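Local coordinates for ABC transporter, substrate binding protein (Polyamine) (Agrobacterium tumefaciens, PDB 4EQ7) that probably binds polyamines in the periplasm and delivers them to an ABC-type importer, as a two-lobed extracellular solute-binding protein, at residues 1-6 with 53-58; 79-84 with 243-248; 93-98 with 225-230. All blocks are in the same frame, centred on the assembly; numbering follows the deposited sequence.

Contact 1 of 3, residues 1-6 with 53-58; sequences NDLVFS and TWDVVD
Two backbone N-H groups grip Val4 O: Asp55 N, 2.9 Å away, tilted 23° from the carbonyl plane, and Val56 N, which approaches in that plane. Asp55 also answers back, its OD2 accepting from Val4 N at 2.8 Å on the anti side of the carboxylate. With CG beside its own backbone N (chi1 -54°), the Asp55 side chain reaches across to the 1-6 backbone, and Thr234 holds its OD1. Further along, Ser6 N donates to Val56 O, and Asp58 N to Ser6 O at 2.8 Å in a nearly straight bond. Ser6 lies over one face of the Trp54 indole: CB sits 3.9 Å from the centroid of the five-membered ring, a CH-pi contact, while OG stands above the middle of the ring system and has no polar partner in the model despite its burial. Asp35 takes the indole NE1. On the other face of the sheet Val56 CG1 meets the edge of the Phe5 ring, in its plane, 3.7 Å from Phe5 CD1. The axes of 3-6 and 56-58 come within 4.7 Å and their directions differ by 10°, the parallel pairing typical of the alpha/beta lobe of a periplasmic binding protein.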
ATOM      1  N   ASN A   1     -20.442  22.257   9.569  1.00 41.37           N
ATOM      2  CA  ASN A   1     -19.976  21.976   8.210  1.00 40.46           C
ATOM      3  C   ASN A   1     -19.559  20.511   8.077  1.00 40.02           C
ATOM      4  O   ASN A   1     -18.808  20.026   8.918  1.00 40.03           O
ATOM      5  CB  ASN A   1     -18.797  22.896   7.850  1.00 43.05           C
ATOM      6  CG  ASN A   1     -19.126  24.023   6.893  1.00 70.44           C
ATOM      7  OD1 ASN A   1     -20.289  24.275   6.533  1.00 66.27           O
ATOM      8  ND2 ASN A   1     -18.093  24.733   6.454  1.00 60.78           N
ATOM      9  N   ASP A   2     -20.057  19.803   7.044  1.00 34.41           N
ATOM     10  CA  ASP A   2     -19.707  18.392   6.838  1.00 32.97           C
ATOM     11  C   ASP A   2     -18.307  18.253   6.248  1.00 34.55           C
ATOM     12  O   ASP A   2     -17.955  18.961   5.307  1.00 35.21           O
ATOM     13  CB  ASP A   2     -20.733  17.673   5.943  1.00 34.31           C
ATOM     14  CG  ASP A   2     -22.131  17.550   6.530  1.00 42.31           C
ATOM     15  OD1 ASP A   2     -22.272  17.664   7.767  1.00 42.62           O
ATOM     16  OD2 ASP A   2     -23.080  17.323   5.752  1.00 48.09           O
ATOM     17  N   LEU A   3     -17.520  17.342   6.816  1.00 28.19           N
ATOM     18  CA  LEU A   3     -16.163  17.011   6.381  1.00 26.20           C
ATOM     19  C   LEU A   3     -16.291  15.902   5.319  1.00 27.25           C
ATOM     20  O   LEU A   3     -17.156  15.026   5.449  1.00 24.91           O
ATOM     21  CB  LEU A   3     -15.381  16.495   7.593  1.00 26.08           C
ATOM     22  CG  LEU A   3     -13.885  16.267   7.444  1.00 30.74           C
ATOM     23  CD1 LEU A   3     -13.105  17.586   7.515  1.00 30.58           C
ATOM     24  CD2 LEU A   3     -13.403  15.373   8.517  1.00 33.74           C
ATOM     25  N   VAL A   4     -15.445  15.952   4.271  1.00 21.31           N
ATOM     26  CA  VAL A   4     -15.480  14.937   3.215  1.00 20.53           C
ATOM     27  C   VAL A   4     -14.180  14.159   3.241  1.00 22.06           C
ATOM     28  O   VAL A   4     -13.100  14.756   3.178  1.00 19.91           O
ATOM     29  CB  VAL A   4     -15.793  15.508   1.799  1.00 24.26           C
ATOM     30  CG1 VAL A   4     -15.781  14.404   0.736  1.00 24.00           C
ATOM     31  CG2 VAL A   4     -17.128  16.258   1.772  1.00 23.86           C
ATOM     32  N   PHE A   5     -14.300  12.814   3.324  1.00 17.99           N
ATOM     33  CA  PHE A   5     -13.186  11.857   3.332  1.00 15.77           C
ATOM     34  C   PHE A   5     -13.256  11.048   2.030  1.00 19.20           C
ATOM     35  O   PHE A   5     -14.310  10.494   1.697  1.00 18.24           O
ATOM     36  CB  PHE A   5     -13.260  10.928   4.571  1.00 16.21           C
ATOM     37  CG  PHE A   5     -12.162   9.888   4.643  1.00 16.76           C
ATOM     38  CD1 PHE A   5     -10.868  10.242   4.999  1.00 17.89           C
ATOM     39  CD2 PHE A   5     -12.410   8.566   4.287  1.00 18.44           C
ATOM     40  CE1 PHE A   5      -9.847   9.286   5.037  1.00 19.55           C
ATOM     41  CE2 PHE A   5     -11.397   7.606   4.360  1.00 20.17           C
ATOM     42  CZ  PHE A   5     -10.117   7.977   4.709  1.00 18.28           C
ATOM     43  N   SER A   6     -12.147  11.054   1.275  1.00 16.15           N
ATOM     44  CA  SER A   6     -12.016  10.339   0.011  1.00 16.02           C
ATOM     45  C   SER A   6     -10.989   9.225   0.155  1.00 16.38           C
ATOM     46  O   SER A   6      -9.892   9.426   0.689  1.00 13.50           O
ATOM     47  CB  SER A   6     -11.654  11.300  -1.126  1.00 21.48           C
ATOM     48  OG  SER A   6     -11.527  10.629  -2.374  1.00 27.55           O
ATOM     49  N   THR A  53     -13.491  20.120  -2.531  1.00 25.36           N
ATOM     50  CA  THR A  53     -14.645  19.349  -2.044  1.00 24.27           C
ATOM     51  C   THR A  53     -14.203  18.106  -1.250  1.00 26.35           C
ATOM     52  O   THR A  53     -15.049  17.456  -0.642  1.00 27.30           O
ATOM     53  CB  THR A  53     -15.604  18.989  -3.182  1.00 32.82           C
ATOM     54  OG1 THR A  53     -14.886  18.238  -4.154  1.00 33.03           O
ATOM     55  CG2 THR A  53     -16.247  20.228  -3.844  1.00 33.08           C
ATOM     56  N   TRP A  54     -12.901  17.765  -1.261  1.00 20.16           N
ATOM     57  CA  TRP A  54     -12.383  16.659  -0.459  1.00 19.02           C
ATOM     58  C   TRP A  54     -11.519  17.266   0.606  1.00 21.85           C
ATOM     59  O   TRP A  54     -10.617  18.032   0.282  1.00 22.45           O
ATOM     60  CB  TRP A  54     -11.550  15.662  -1.314  1.00 16.69           C
ATOM     61  CG  TRP A  54     -12.320  14.939  -2.373  1.00 17.55           C
ATOM     62  CD1 TRP A  54     -13.678  14.828  -2.487  1.00 20.25           C
ATOM     63  CD2 TRP A  54     -11.760  14.135  -3.419  1.00 17.45           C
ATOM     64  NE1 TRP A  54     -13.994  13.993  -3.537  1.00 20.47           N
ATOM     65  CE2 TRP A  54     -12.837  13.581  -4.146  1.00 21.62           C
ATOM     66  CE3 TRP A  54     -10.440  13.865  -3.843  1.00 18.84           C
ATOM     67  CZ2 TRP A  54     -12.639  12.735  -5.253  1.00 20.84           C
ATOM     68  CZ3 TRP A  54     -10.249  13.048  -4.953  1.00 19.86           C
ATOM     69  CH2 TRP A  54     -11.338  12.496  -5.641  1.00 20.48           C
ATOM     70  N   ASP A  55     -11.785  16.960   1.878  1.00 18.54           N
ATOM     71  CA  ASP A  55     -11.003  17.552   2.974  1.00 18.33           C
ATOM     72  C   ASP A  55      -9.848  16.695   3.463  1.00 20.31           C
ATOM     73  O   ASP A  55      -8.817  17.241   3.850  1.00 18.37           O
ATOM     74  CB  ASP A  55     -11.939  17.951   4.136  1.00 20.05           C
ATOM     75  CG  ASP A  55     -13.064  18.855   3.656  1.00 24.15           C
ATOM     76  OD1 ASP A  55     -12.764  19.890   3.054  1.00 26.83           O
ATOM     77  OD2 ASP A  55     -14.243  18.454   3.771  1.00 23.28           O
ATOM     78  N   VAL A  56     -10.054  15.359   3.525  1.00 15.72           N
ATOM     79  CA  VAL A  56      -9.039  14.382   3.911  1.00 15.17           C
ATOM     80  C   VAL A  56      -9.096  13.319   2.805  1.00 17.37           C
ATOM     81  O   VAL A  56     -10.184  12.860   2.452  1.00 16.22           O
ATOM     82  CB  VAL A  56      -9.196  13.752   5.337  1.00 18.79           C
ATOM     83  CG1 VAL A  56      -8.114  12.696   5.592  1.00 18.31           C
ATOM     84  CG2 VAL A  56      -9.155  14.816   6.440  1.00 18.90           C
ATOM     85  N   VAL A  57      -7.939  12.996   2.229  1.00 14.72           N
ATOM     86  CA  VAL A  57      -7.833  12.023   1.122  1.00 13.83           C
ATOM     87  C   VAL A  57      -6.806  10.973   1.498  1.00 16.42           C
ATOM     88  O   VAL A  57      -5.709  11.303   1.927  1.00 17.01           O
ATOM     89  CB  VAL A  57      -7.454  12.695  -0.238  1.00 16.87           C
ATOM     90  CG1 VAL A  57      -7.613  11.728  -1.421  1.00 15.40           C
ATOM     91  CG2 VAL A  57      -8.257  13.966  -0.487  1.00 16.59           C
ATOM     92  N   ASP A  58      -7.158   9.695   1.297  1.00 13.57           N
ATOM     93  CA  ASP A  58      -6.232   8.594   1.444  1.00 12.97           C
ATOM     94  C   ASP A  58      -5.582   8.454   0.043  1.00 14.98           C
ATOM     95  O   ASP A  58      -6.274   8.205  -0.956  1.00 16.13           O
ATOM     96  CB  ASP A  58      -6.940   7.293   1.868  1.00 14.38           C
ATOM     97  CG  ASP A  58      -5.986   6.103   1.971  1.00 15.78           C
ATOM     98  OD1 ASP A  58      -5.243   5.850   0.996  1.00 16.11           O
ATOM     99  OD2 ASP A  58      -6.007   5.413   3.004  1.00 15.30           O
TER

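Contact 2 of 3, residues 79-84 with 243-248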
ATOM      1  N   SER A  79       0.718  20.232  15.871  1.00 24.34           N
ATOM      2  CA  SER A  79       0.338  20.561  17.246  1.00 23.84           C
ATOM      3  C   SER A  79      -0.994  19.834  17.488  1.00 28.20           C
ATOM      4  O   SER A  79      -1.297  19.523  18.632  1.00 29.00           O
ATOM      5  CB  SER A  79       0.186  22.069  17.451  1.00 24.95           C
ATOM      6  OG  SER A  79      -0.942  22.635  16.798  1.00 23.78           O
ATOM      7  N   VAL A  80      -1.777  19.549  16.403  1.00 23.62           N
ATOM      8  CA  VAL A  80      -3.063  18.807  16.462  1.00 23.15           C
ATOM      9  C   VAL A  80      -2.784  17.317  16.237  1.00 26.75           C
ATOM     10  O   VAL A  80      -3.279  16.465  16.986  1.00 24.39           O
ATOM     11  CB  VAL A  80      -4.149  19.370  15.499  1.00 26.02           C
ATOM     12  CG1 VAL A  80      -5.396  18.474  15.456  1.00 25.11           C
ATOM     13  CG2 VAL A  80      -4.536  20.801  15.887  1.00 25.99           C
ATOM     14  N   ILE A  81      -1.964  17.018  15.207  1.00 23.54           N
ATOM     15  CA  ILE A  81      -1.540  15.659  14.886  1.00 23.16           C
ATOM     16  C   ILE A  81      -0.243  15.423  15.639  1.00 28.93           C
ATOM     17  O   ILE A  81       0.747  16.108  15.378  1.00 29.81           O
ATOM     18  CB  ILE A  81      -1.372  15.485  13.353  1.00 25.18           C
ATOM     19  CG1 ILE A  81      -2.699  15.824  12.616  1.00 25.31           C
ATOM     20  CG2 ILE A  81      -0.918  14.034  13.039  1.00 25.35           C
ATOM     21  CD1 ILE A  81      -2.550  16.371  11.211  1.00 25.72           C
ATOM     22  N   ASP A  82      -0.229  14.458  16.563  1.00 26.58           N
ATOM     23  CA  ASP A  82       0.990  14.164  17.307  1.00 26.58           C
ATOM     24  C   ASP A  82       1.850  13.215  16.471  1.00 31.15           C
ATOM     25  O   ASP A  82       1.566  12.011  16.388  1.00 31.34           O
ATOM     26  CB  ASP A  82       0.672  13.591  18.709  1.00 28.25           C
ATOM     27  CG  ASP A  82       1.888  13.275  19.578  1.00 34.24           C
ATOM     28  OD1 ASP A  82       3.026  13.586  19.155  1.00 32.63           O
ATOM     29  OD2 ASP A  82       1.698  12.734  20.690  1.00 41.43           O
ATOM     30  N   LYS A  83       2.910  13.752  15.860  1.00 27.99           N
ATOM     31  CA  LYS A  83       3.770  12.935  15.002  1.00 27.87           C
ATOM     32  C   LYS A  83       4.729  12.052  15.785  1.00 33.30           C
ATOM     33  O   LYS A  83       5.292  11.132  15.204  1.00 32.65           O
ATOM     34  CB  LYS A  83       4.468  13.772  13.895  1.00 29.67           C
ATOM     35  CG  LYS A  83       5.614  14.656  14.362  1.00 34.93           C
ATOM     36  CD  LYS A  83       6.142  15.506  13.218  1.00 35.75           C
ATOM     37  CE  LYS A  83       7.141  16.511  13.709  1.00 40.22           C
ATOM     38  NZ  LYS A  83       7.656  17.366  12.612  1.00 50.93           N
ATOM     39  N   THR A  84       4.884  12.292  17.110  1.00 30.58           N
ATOM     40  CA  THR A  84       5.812  11.510  17.944  1.00 30.46           C
ATOM     41  C   THR A  84       5.438  10.031  18.077  1.00 32.16           C
ATOM     42  O   THR A  84       6.320   9.194  18.251  1.00 31.65           O
ATOM     43  CB  THR A  84       6.122  12.214  19.290  1.00 40.23           C
ATOM     44  OG1 THR A  84       4.999  12.101  20.163  1.00 37.60           O
ATOM     45  CG2 THR A  84       6.519  13.704  19.117  1.00 40.46           C
ATOM     46  N   PHE A 243      -9.538  15.364  12.234  1.00 19.14           N
ATOM     47  CA  PHE A 243      -9.894  14.040  11.685  1.00 18.23           C
ATOM     48  C   PHE A 243      -8.627  13.195  11.545  1.00 21.06           C
ATOM     49  O   PHE A 243      -8.596  12.038  11.986  1.00 19.35           O
ATOM     50  CB  PHE A 243     -10.609  14.177  10.335  1.00 19.27           C
ATOM     51  CG  PHE A 243     -10.937  12.830   9.732  1.00 20.27           C
ATOM     52  CD1 PHE A 243     -12.167  12.223   9.970  1.00 22.08           C
ATOM     53  CD2 PHE A 243     -10.000  12.147   8.954  1.00 21.81           C
ATOM     54  CE1 PHE A 243     -12.442  10.949   9.465  1.00 22.55           C
ATOM     55  CE2 PHE A 243     -10.280  10.882   8.445  1.00 23.54           C
ATOM     56  CZ  PHE A 243     -11.499  10.295   8.697  1.00 21.78           C
ATOM     57  N   ILE A 244      -7.554  13.805  10.963  1.00 17.09           N
ATOM     58  CA  ILE A 244      -6.281  13.101  10.799  1.00 16.94           C
ATOM     59  C   ILE A 244      -5.699  12.681  12.132  1.00 20.49           C
ATOM     60  O   ILE A 244      -5.255  11.542  12.261  1.00 18.28           O
ATOM     61  CB  ILE A 244      -5.290  13.887   9.896  1.00 19.11           C
ATOM     62  CG1 ILE A 244      -5.839  13.934   8.458  1.00 19.63           C
ATOM     63  CG2 ILE A 244      -3.901  13.243   9.941  1.00 19.18           C
ATOM     64  CD1 ILE A 244      -5.122  14.879   7.508  1.00 23.94           C
ATOM     65  N   ALA A 245      -5.758  13.573  13.160  1.00 19.39           N
ATOM     66  CA  ALA A 245      -5.250  13.218  14.495  1.00 18.70           C
ATOM     67  C   ALA A 245      -6.028  12.011  15.046  1.00 20.54           C
ATOM     68  O   ALA A 245      -5.417  11.109  15.611  1.00 20.81           O
ATOM     69  CB  ALA A 245      -5.373  14.411  15.447  1.00 19.52           C
ATOM     70  N   LEU A 246      -7.348  11.965  14.841  1.00 19.04           N
ATOM     71  CA  LEU A 246      -8.139  10.821  15.328  1.00 19.66           C
ATOM     72  C   LEU A 246      -7.749   9.544  14.562  1.00 21.49           C
ATOM     73  O   LEU A 246      -7.446   8.523  15.180  1.00 19.69           O
ATOM     74  CB  LEU A 246      -9.645  11.092  15.186  1.00 20.38           C
ATOM     75  CG  LEU A 246     -10.561  10.034  15.822  1.00 26.88           C
ATOM     76  CD1 LEU A 246     -11.727  10.690  16.502  1.00 28.11           C
ATOM     77  CD2 LEU A 246     -11.067   9.030  14.764  1.00 31.24           C
ATOM     78  N   ALA A 247      -7.765   9.615  13.219  1.00 18.81           N
ATOM     79  CA  ALA A 247      -7.463   8.496  12.306  1.00 17.35           C
ATOM     80  C   ALA A 247      -6.100   7.858  12.561  1.00 19.09           C
ATOM     81  O   ALA A 247      -5.951   6.645  12.412  1.00 19.36           O
ATOM     82  CB  ALA A 247      -7.569   8.982  10.866  1.00 18.12           C
ATOM     83  N   THR A 248      -5.128   8.657  13.027  1.00 14.92           N
ATOM     84  CA  THR A 248      -3.769   8.192  13.284  1.00 16.44           C
ATOM     85  C   THR A 248      -3.491   7.911  14.765  1.00 22.65           C
ATOM     86  O   THR A 248      -2.362   7.579  15.119  1.00 22.19           O
ATOM     87  CB  THR A 248      -2.755   9.111  12.600  1.00 24.94           C
ATOM     88  OG1 THR A 248      -2.941  10.437  13.088  1.00 25.89           O
ATOM     89  CG2 THR A 248      -2.893   9.097  11.074  1.00 22.85           C
TER
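Ile81 packs against the last turn of helix 237-247, where the loop 79-84 lies on the helix within the solute-binding fold, with no hydrogen bond between 79-84 and 243-248. From CB its side chain forks. Ile81 CG1, set beside the backbone N (chi1 -57°), leads over Ala245 N, 3.8 Å away, to Ile244, whose CG2 is almost as near. The chain then extends to Ile81 CD1, whose closest partner is Ile244 CG2 at 3.6 Å; the two isoleucines cross obliquely, methyl against methyl. The other branch, Ile81 CG2, is anti to the backbone N and turns to the end of the helix, where it meets Thr248 OG1 at 4.1 Å. Next to Ile81, Val80 supplies both backbone and side chain: Ala245 CB points at the loop and comes within 3.3 Å of Val80 O, while Val80 CG1 touches the same methyl more loosely. The CA atoms of Ile81 and Ala245 are 4.5 Å apart. Leu86 borders both Ile81 and Thr248, and Met241 covers Val80 and Ile81 one helical turn back. Thr248, the first residue to leave helical angles, turns its hydroxyl back on the helix: its OG1 donates to Ile244 O at 2.7 Å, and Thr248 N reaches that same oxygen from the opposite face of the carbonyl plane.

Contact 3 of 3, residues 93-98 with 225-230; sequences DYSVGS and ADSLVV
The backbones run roughly antiparallel, the end-to-end direction of 94-98 lying 138° from that of 226-229. Val96 and Leu228 form a hydrogen-bonded pair: Leu228 N donates to Val96 O at 2.8 Å, whereas the return bond from Val96 N to Leu228 O is weak at 3.3 Å. Gly97 and Ser227 make the adjoining non-hydrogen-bonded pair, with CA atoms 4.2 Å apart. Beyond it Ser98 N gives Asp226 O a 2.8 Å bond, straight at the hydrogen (173°) but arriving from above the carbonyl plane. One water links the serine hydroxyls, 2.7 Å from both Ser95 OG and Ser227 OG; Ser95 OG also bonds Thr92. A second water lies 2.7 Å from Tyr94 O, to which it probably donates, and accepts from Val230 N, carrying the pairing past the direct bonds. Val229 CG1, beside its own backbone N (chi1 -58°), packs against Ser95 CB at 3.7 Å. On the Val96 and Leu228 face, Leu228 CD2 touches Ser98 OG, a probable partner of Asp58. Strand 214-229 is thus flanked by strand 96-108 here and by strand 56-60 through Ser227 and Val229, while Ile244 of helix 237-247 packs on Val96, and Ala247 of that helix and Trp20 of helix 10-28 on Leu228.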
ATOM      1  N   ASP A  93       5.921  17.016   5.670  1.00 22.09           N
ATOM      2  CA  ASP A  93       5.272  18.261   6.119  1.00 22.22           C
ATOM      3  C   ASP A  93       3.830  18.312   5.662  1.00 24.41           C
ATOM      4  O   ASP A  93       3.050  19.065   6.227  1.00 23.61           O
ATOM      5  CB  ASP A  93       6.003  19.507   5.570  1.00 24.44           C
ATOM      6  CG  ASP A  93       7.372  19.766   6.175  1.00 31.07           C
ATOM      7  OD1 ASP A  93       7.694  19.143   7.221  1.00 30.41           O
ATOM      8  OD2 ASP A  93       8.121  20.581   5.603  1.00 36.73           O
ATOM      9  N   TYR A  94       3.467  17.495   4.655  1.00 19.37           N
ATOM     10  CA  TYR A  94       2.131  17.486   4.055  1.00 18.42           C
ATOM     11  C   TYR A  94       1.385  16.157   4.211  1.00 18.35           C
ATOM     12  O   TYR A  94       0.305  16.012   3.639  1.00 19.20           O
ATOM     13  CB  TYR A  94       2.237  17.794   2.547  1.00 20.17           C
ATOM     14  CG  TYR A  94       3.016  19.050   2.232  1.00 22.52           C
ATOM     15  CD1 TYR A  94       2.375  20.281   2.124  1.00 24.57           C
ATOM     16  CD2 TYR A  94       4.397  19.013   2.059  1.00 24.15           C
ATOM     17  CE1 TYR A  94       3.089  21.445   1.839  1.00 27.34           C
ATOM     18  CE2 TYR A  94       5.122  20.170   1.772  1.00 25.91           C
ATOM     19  CZ  TYR A  94       4.464  21.385   1.679  1.00 33.45           C
ATOM     20  OH  TYR A  94       5.176  22.525   1.401  1.00 37.37           O
ATOM     21  N   SER A  95       1.945  15.200   4.934  1.00 16.56           N
ATOM     22  CA  SER A  95       1.297  13.886   5.002  1.00 15.62           C
ATOM     23  C   SER A  95       1.723  13.091   6.196  1.00 18.51           C
ATOM     24  O   SER A  95       2.801  13.307   6.767  1.00 18.34           O
ATOM     25  CB  SER A  95       1.611  13.098   3.721  1.00 15.12           C
ATOM     26  OG  SER A  95       3.011  12.896   3.598  1.00 19.81           O
ATOM     27  N   VAL A  96       0.872  12.132   6.577  1.00 14.35           N
ATOM     28  CA  VAL A  96       1.175  11.135   7.598  1.00 14.34           C
ATOM     29  C   VAL A  96       0.681   9.814   7.000  1.00 16.94           C
ATOM     30  O   VAL A  96      -0.160   9.841   6.116  1.00 16.37           O
ATOM     31  CB  VAL A  96       0.515  11.414   8.989  1.00 18.38           C
ATOM     32  CG1 VAL A  96       1.092  12.692   9.633  1.00 18.92           C
ATOM     33  CG2 VAL A  96      -1.010  11.488   8.881  1.00 16.81           C
ATOM     34  N   GLY A  97       1.168   8.697   7.515  1.00 16.72           N
ATOM     35  CA  GLY A  97       0.743   7.371   7.079  1.00 16.67           C
ATOM     36  C   GLY A  97      -0.721   7.155   7.406  1.00 20.86           C
ATOM     37  O   GLY A  97      -1.217   7.674   8.414  1.00 20.62           O
ATOM     38  N   SER A  98      -1.433   6.457   6.519  1.00 14.63           N
ATOM     39  CA  SER A  98      -2.843   6.095   6.689  1.00 14.18           C
ATOM     40  C   SER A  98      -2.862   4.654   7.219  1.00 18.35           C
ATOM     41  O   SER A  98      -3.630   4.311   8.116  1.00 16.24           O
ATOM     42  CB  SER A  98      -3.572   6.184   5.343  1.00 16.36           C
ATOM     43  OG  SER A  98      -4.912   5.715   5.436  1.00 19.28           O
ATOM     44  N   ALA A 225       3.256   2.239   1.810  1.00 15.79           N
ATOM     45  CA  ALA A 225       2.144   2.736   2.611  1.00 15.36           C
ATOM     46  C   ALA A 225       1.247   3.660   1.846  1.00 16.16           C
ATOM     47  O   ALA A 225       1.610   4.172   0.793  1.00 16.70           O
ATOM     48  CB  ALA A 225       2.714   3.514   3.804  1.00 16.14           C
ATOM     49  N   ASP A 226       0.074   3.912   2.419  1.00 12.81           N
ATOM     50  CA  ASP A 226      -0.831   4.954   1.972  1.00 10.93           C
ATOM     51  C   ASP A 226      -0.691   6.072   3.002  1.00 15.10           C
ATOM     52  O   ASP A 226      -0.184   5.846   4.111  1.00 14.04           O
ATOM     53  CB  ASP A 226      -2.284   4.467   1.831  1.00 11.68           C
ATOM     54  CG  ASP A 226      -2.600   3.894   0.446  1.00 16.69           C
ATOM     55  OD1 ASP A 226      -1.680   3.360  -0.197  1.00 16.23           O
ATOM     56  OD2 ASP A 226      -3.782   3.926   0.040  1.00 16.93           O
ATOM     57  N   SER A 227      -1.099   7.263   2.615  1.00 12.84           N
ATOM     58  CA  SER A 227      -0.992   8.464   3.442  1.00 13.09           C
ATOM     59  C   SER A 227      -2.315   9.189   3.509  1.00 16.03           C
ATOM     60  O   SER A 227      -3.141   9.063   2.613  1.00 16.23           O
ATOM     61  CB  SER A 227       0.009   9.428   2.801  1.00 13.39           C
ATOM     62  OG  SER A 227       1.302   8.852   2.719  1.00 19.30           O
ATOM     63  N   LEU A 228      -2.456  10.049   4.524  1.00 14.76           N
ATOM     64  CA  LEU A 228      -3.570  10.974   4.634  1.00 13.79           C
ATOM     65  C   LEU A 228      -2.998  12.362   4.355  1.00 16.86           C
ATOM     66  O   LEU A 228      -1.958  12.748   4.922  1.00 15.66           O
ATOM     67  CB  LEU A 228      -4.230  10.929   6.026  1.00 14.15           C
ATOM     68  CG  LEU A 228      -4.864   9.582   6.414  1.00 18.70           C
ATOM     69  CD1 LEU A 228      -5.494   9.660   7.836  1.00 20.00           C
ATOM     70  CD2 LEU A 228      -5.901   9.129   5.343  1.00 17.76           C
ATOM     71  N   VAL A 229      -3.684  13.082   3.472  1.00 14.62           N
ATOM     72  CA  VAL A 229      -3.356  14.432   3.015  1.00 14.24           C
ATOM     73  C   VAL A 229      -4.613  15.268   3.029  1.00 19.74           C
ATOM     74  O   VAL A 229      -5.730  14.734   2.994  1.00 20.04           O
ATOM     75  CB  VAL A 229      -2.687  14.445   1.609  1.00 15.24           C
ATOM     76  CG1 VAL A 229      -1.406  13.595   1.593  1.00 15.07           C
ATOM     77  CG2 VAL A 229      -3.672  14.008   0.518  1.00 14.47           C
ATOM     78  N   VAL A 230      -4.414  16.597   3.018  1.00 17.58           N
ATOM     79  CA  VAL A 230      -5.473  17.600   3.024  1.00 17.09           C
ATOM     80  C   VAL A 230      -5.244  18.487   1.794  1.00 19.21           C
ATOM     81  O   VAL A 230      -4.237  19.194   1.775  1.00 20.05           O
ATOM     82  CB  VAL A 230      -5.383  18.422   4.347  1.00 20.90           C
ATOM     83  CG1 VAL A 230      -6.417  19.534   4.381  1.00 20.31           C
ATOM     84  CG2 VAL A 230      -5.515  17.530   5.572  1.00 20.73           C
TER
HETATM   85  O   HOH W   1      -1.849  17.655   3.319  1.00 19.97           O
HETATM   86  O   HOH W   2       3.419  10.219   3.549  1.00 17.78           O

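How the contacts relate
Contacts 1 and 3 belong to one mixed sheet, with strands 56-60 and 214-229 as neighbours, and their centres lie about 14 Å apart. Their polar junction is at Asp58: Asp58 OD2 probably hydrogen-bonds Ser98 OG at 2.7 Å, while Asp58 OD1 lies only 2.6 Å from Asp226 OD2, a proximity that may favour a proton shared between the carboxylates. Contact 2 adds the helix above the sheet. Phe243 CE2 packs 3.6 Å from Phe5 CD1 of contact 1, and Ile244 CG2 lies 3.5 Å from Val96 CG2 of contact 3, whose centre is about 11 Å from that of contact 2. Along the chain, contact 3 nests inside the loop closed by contact 2.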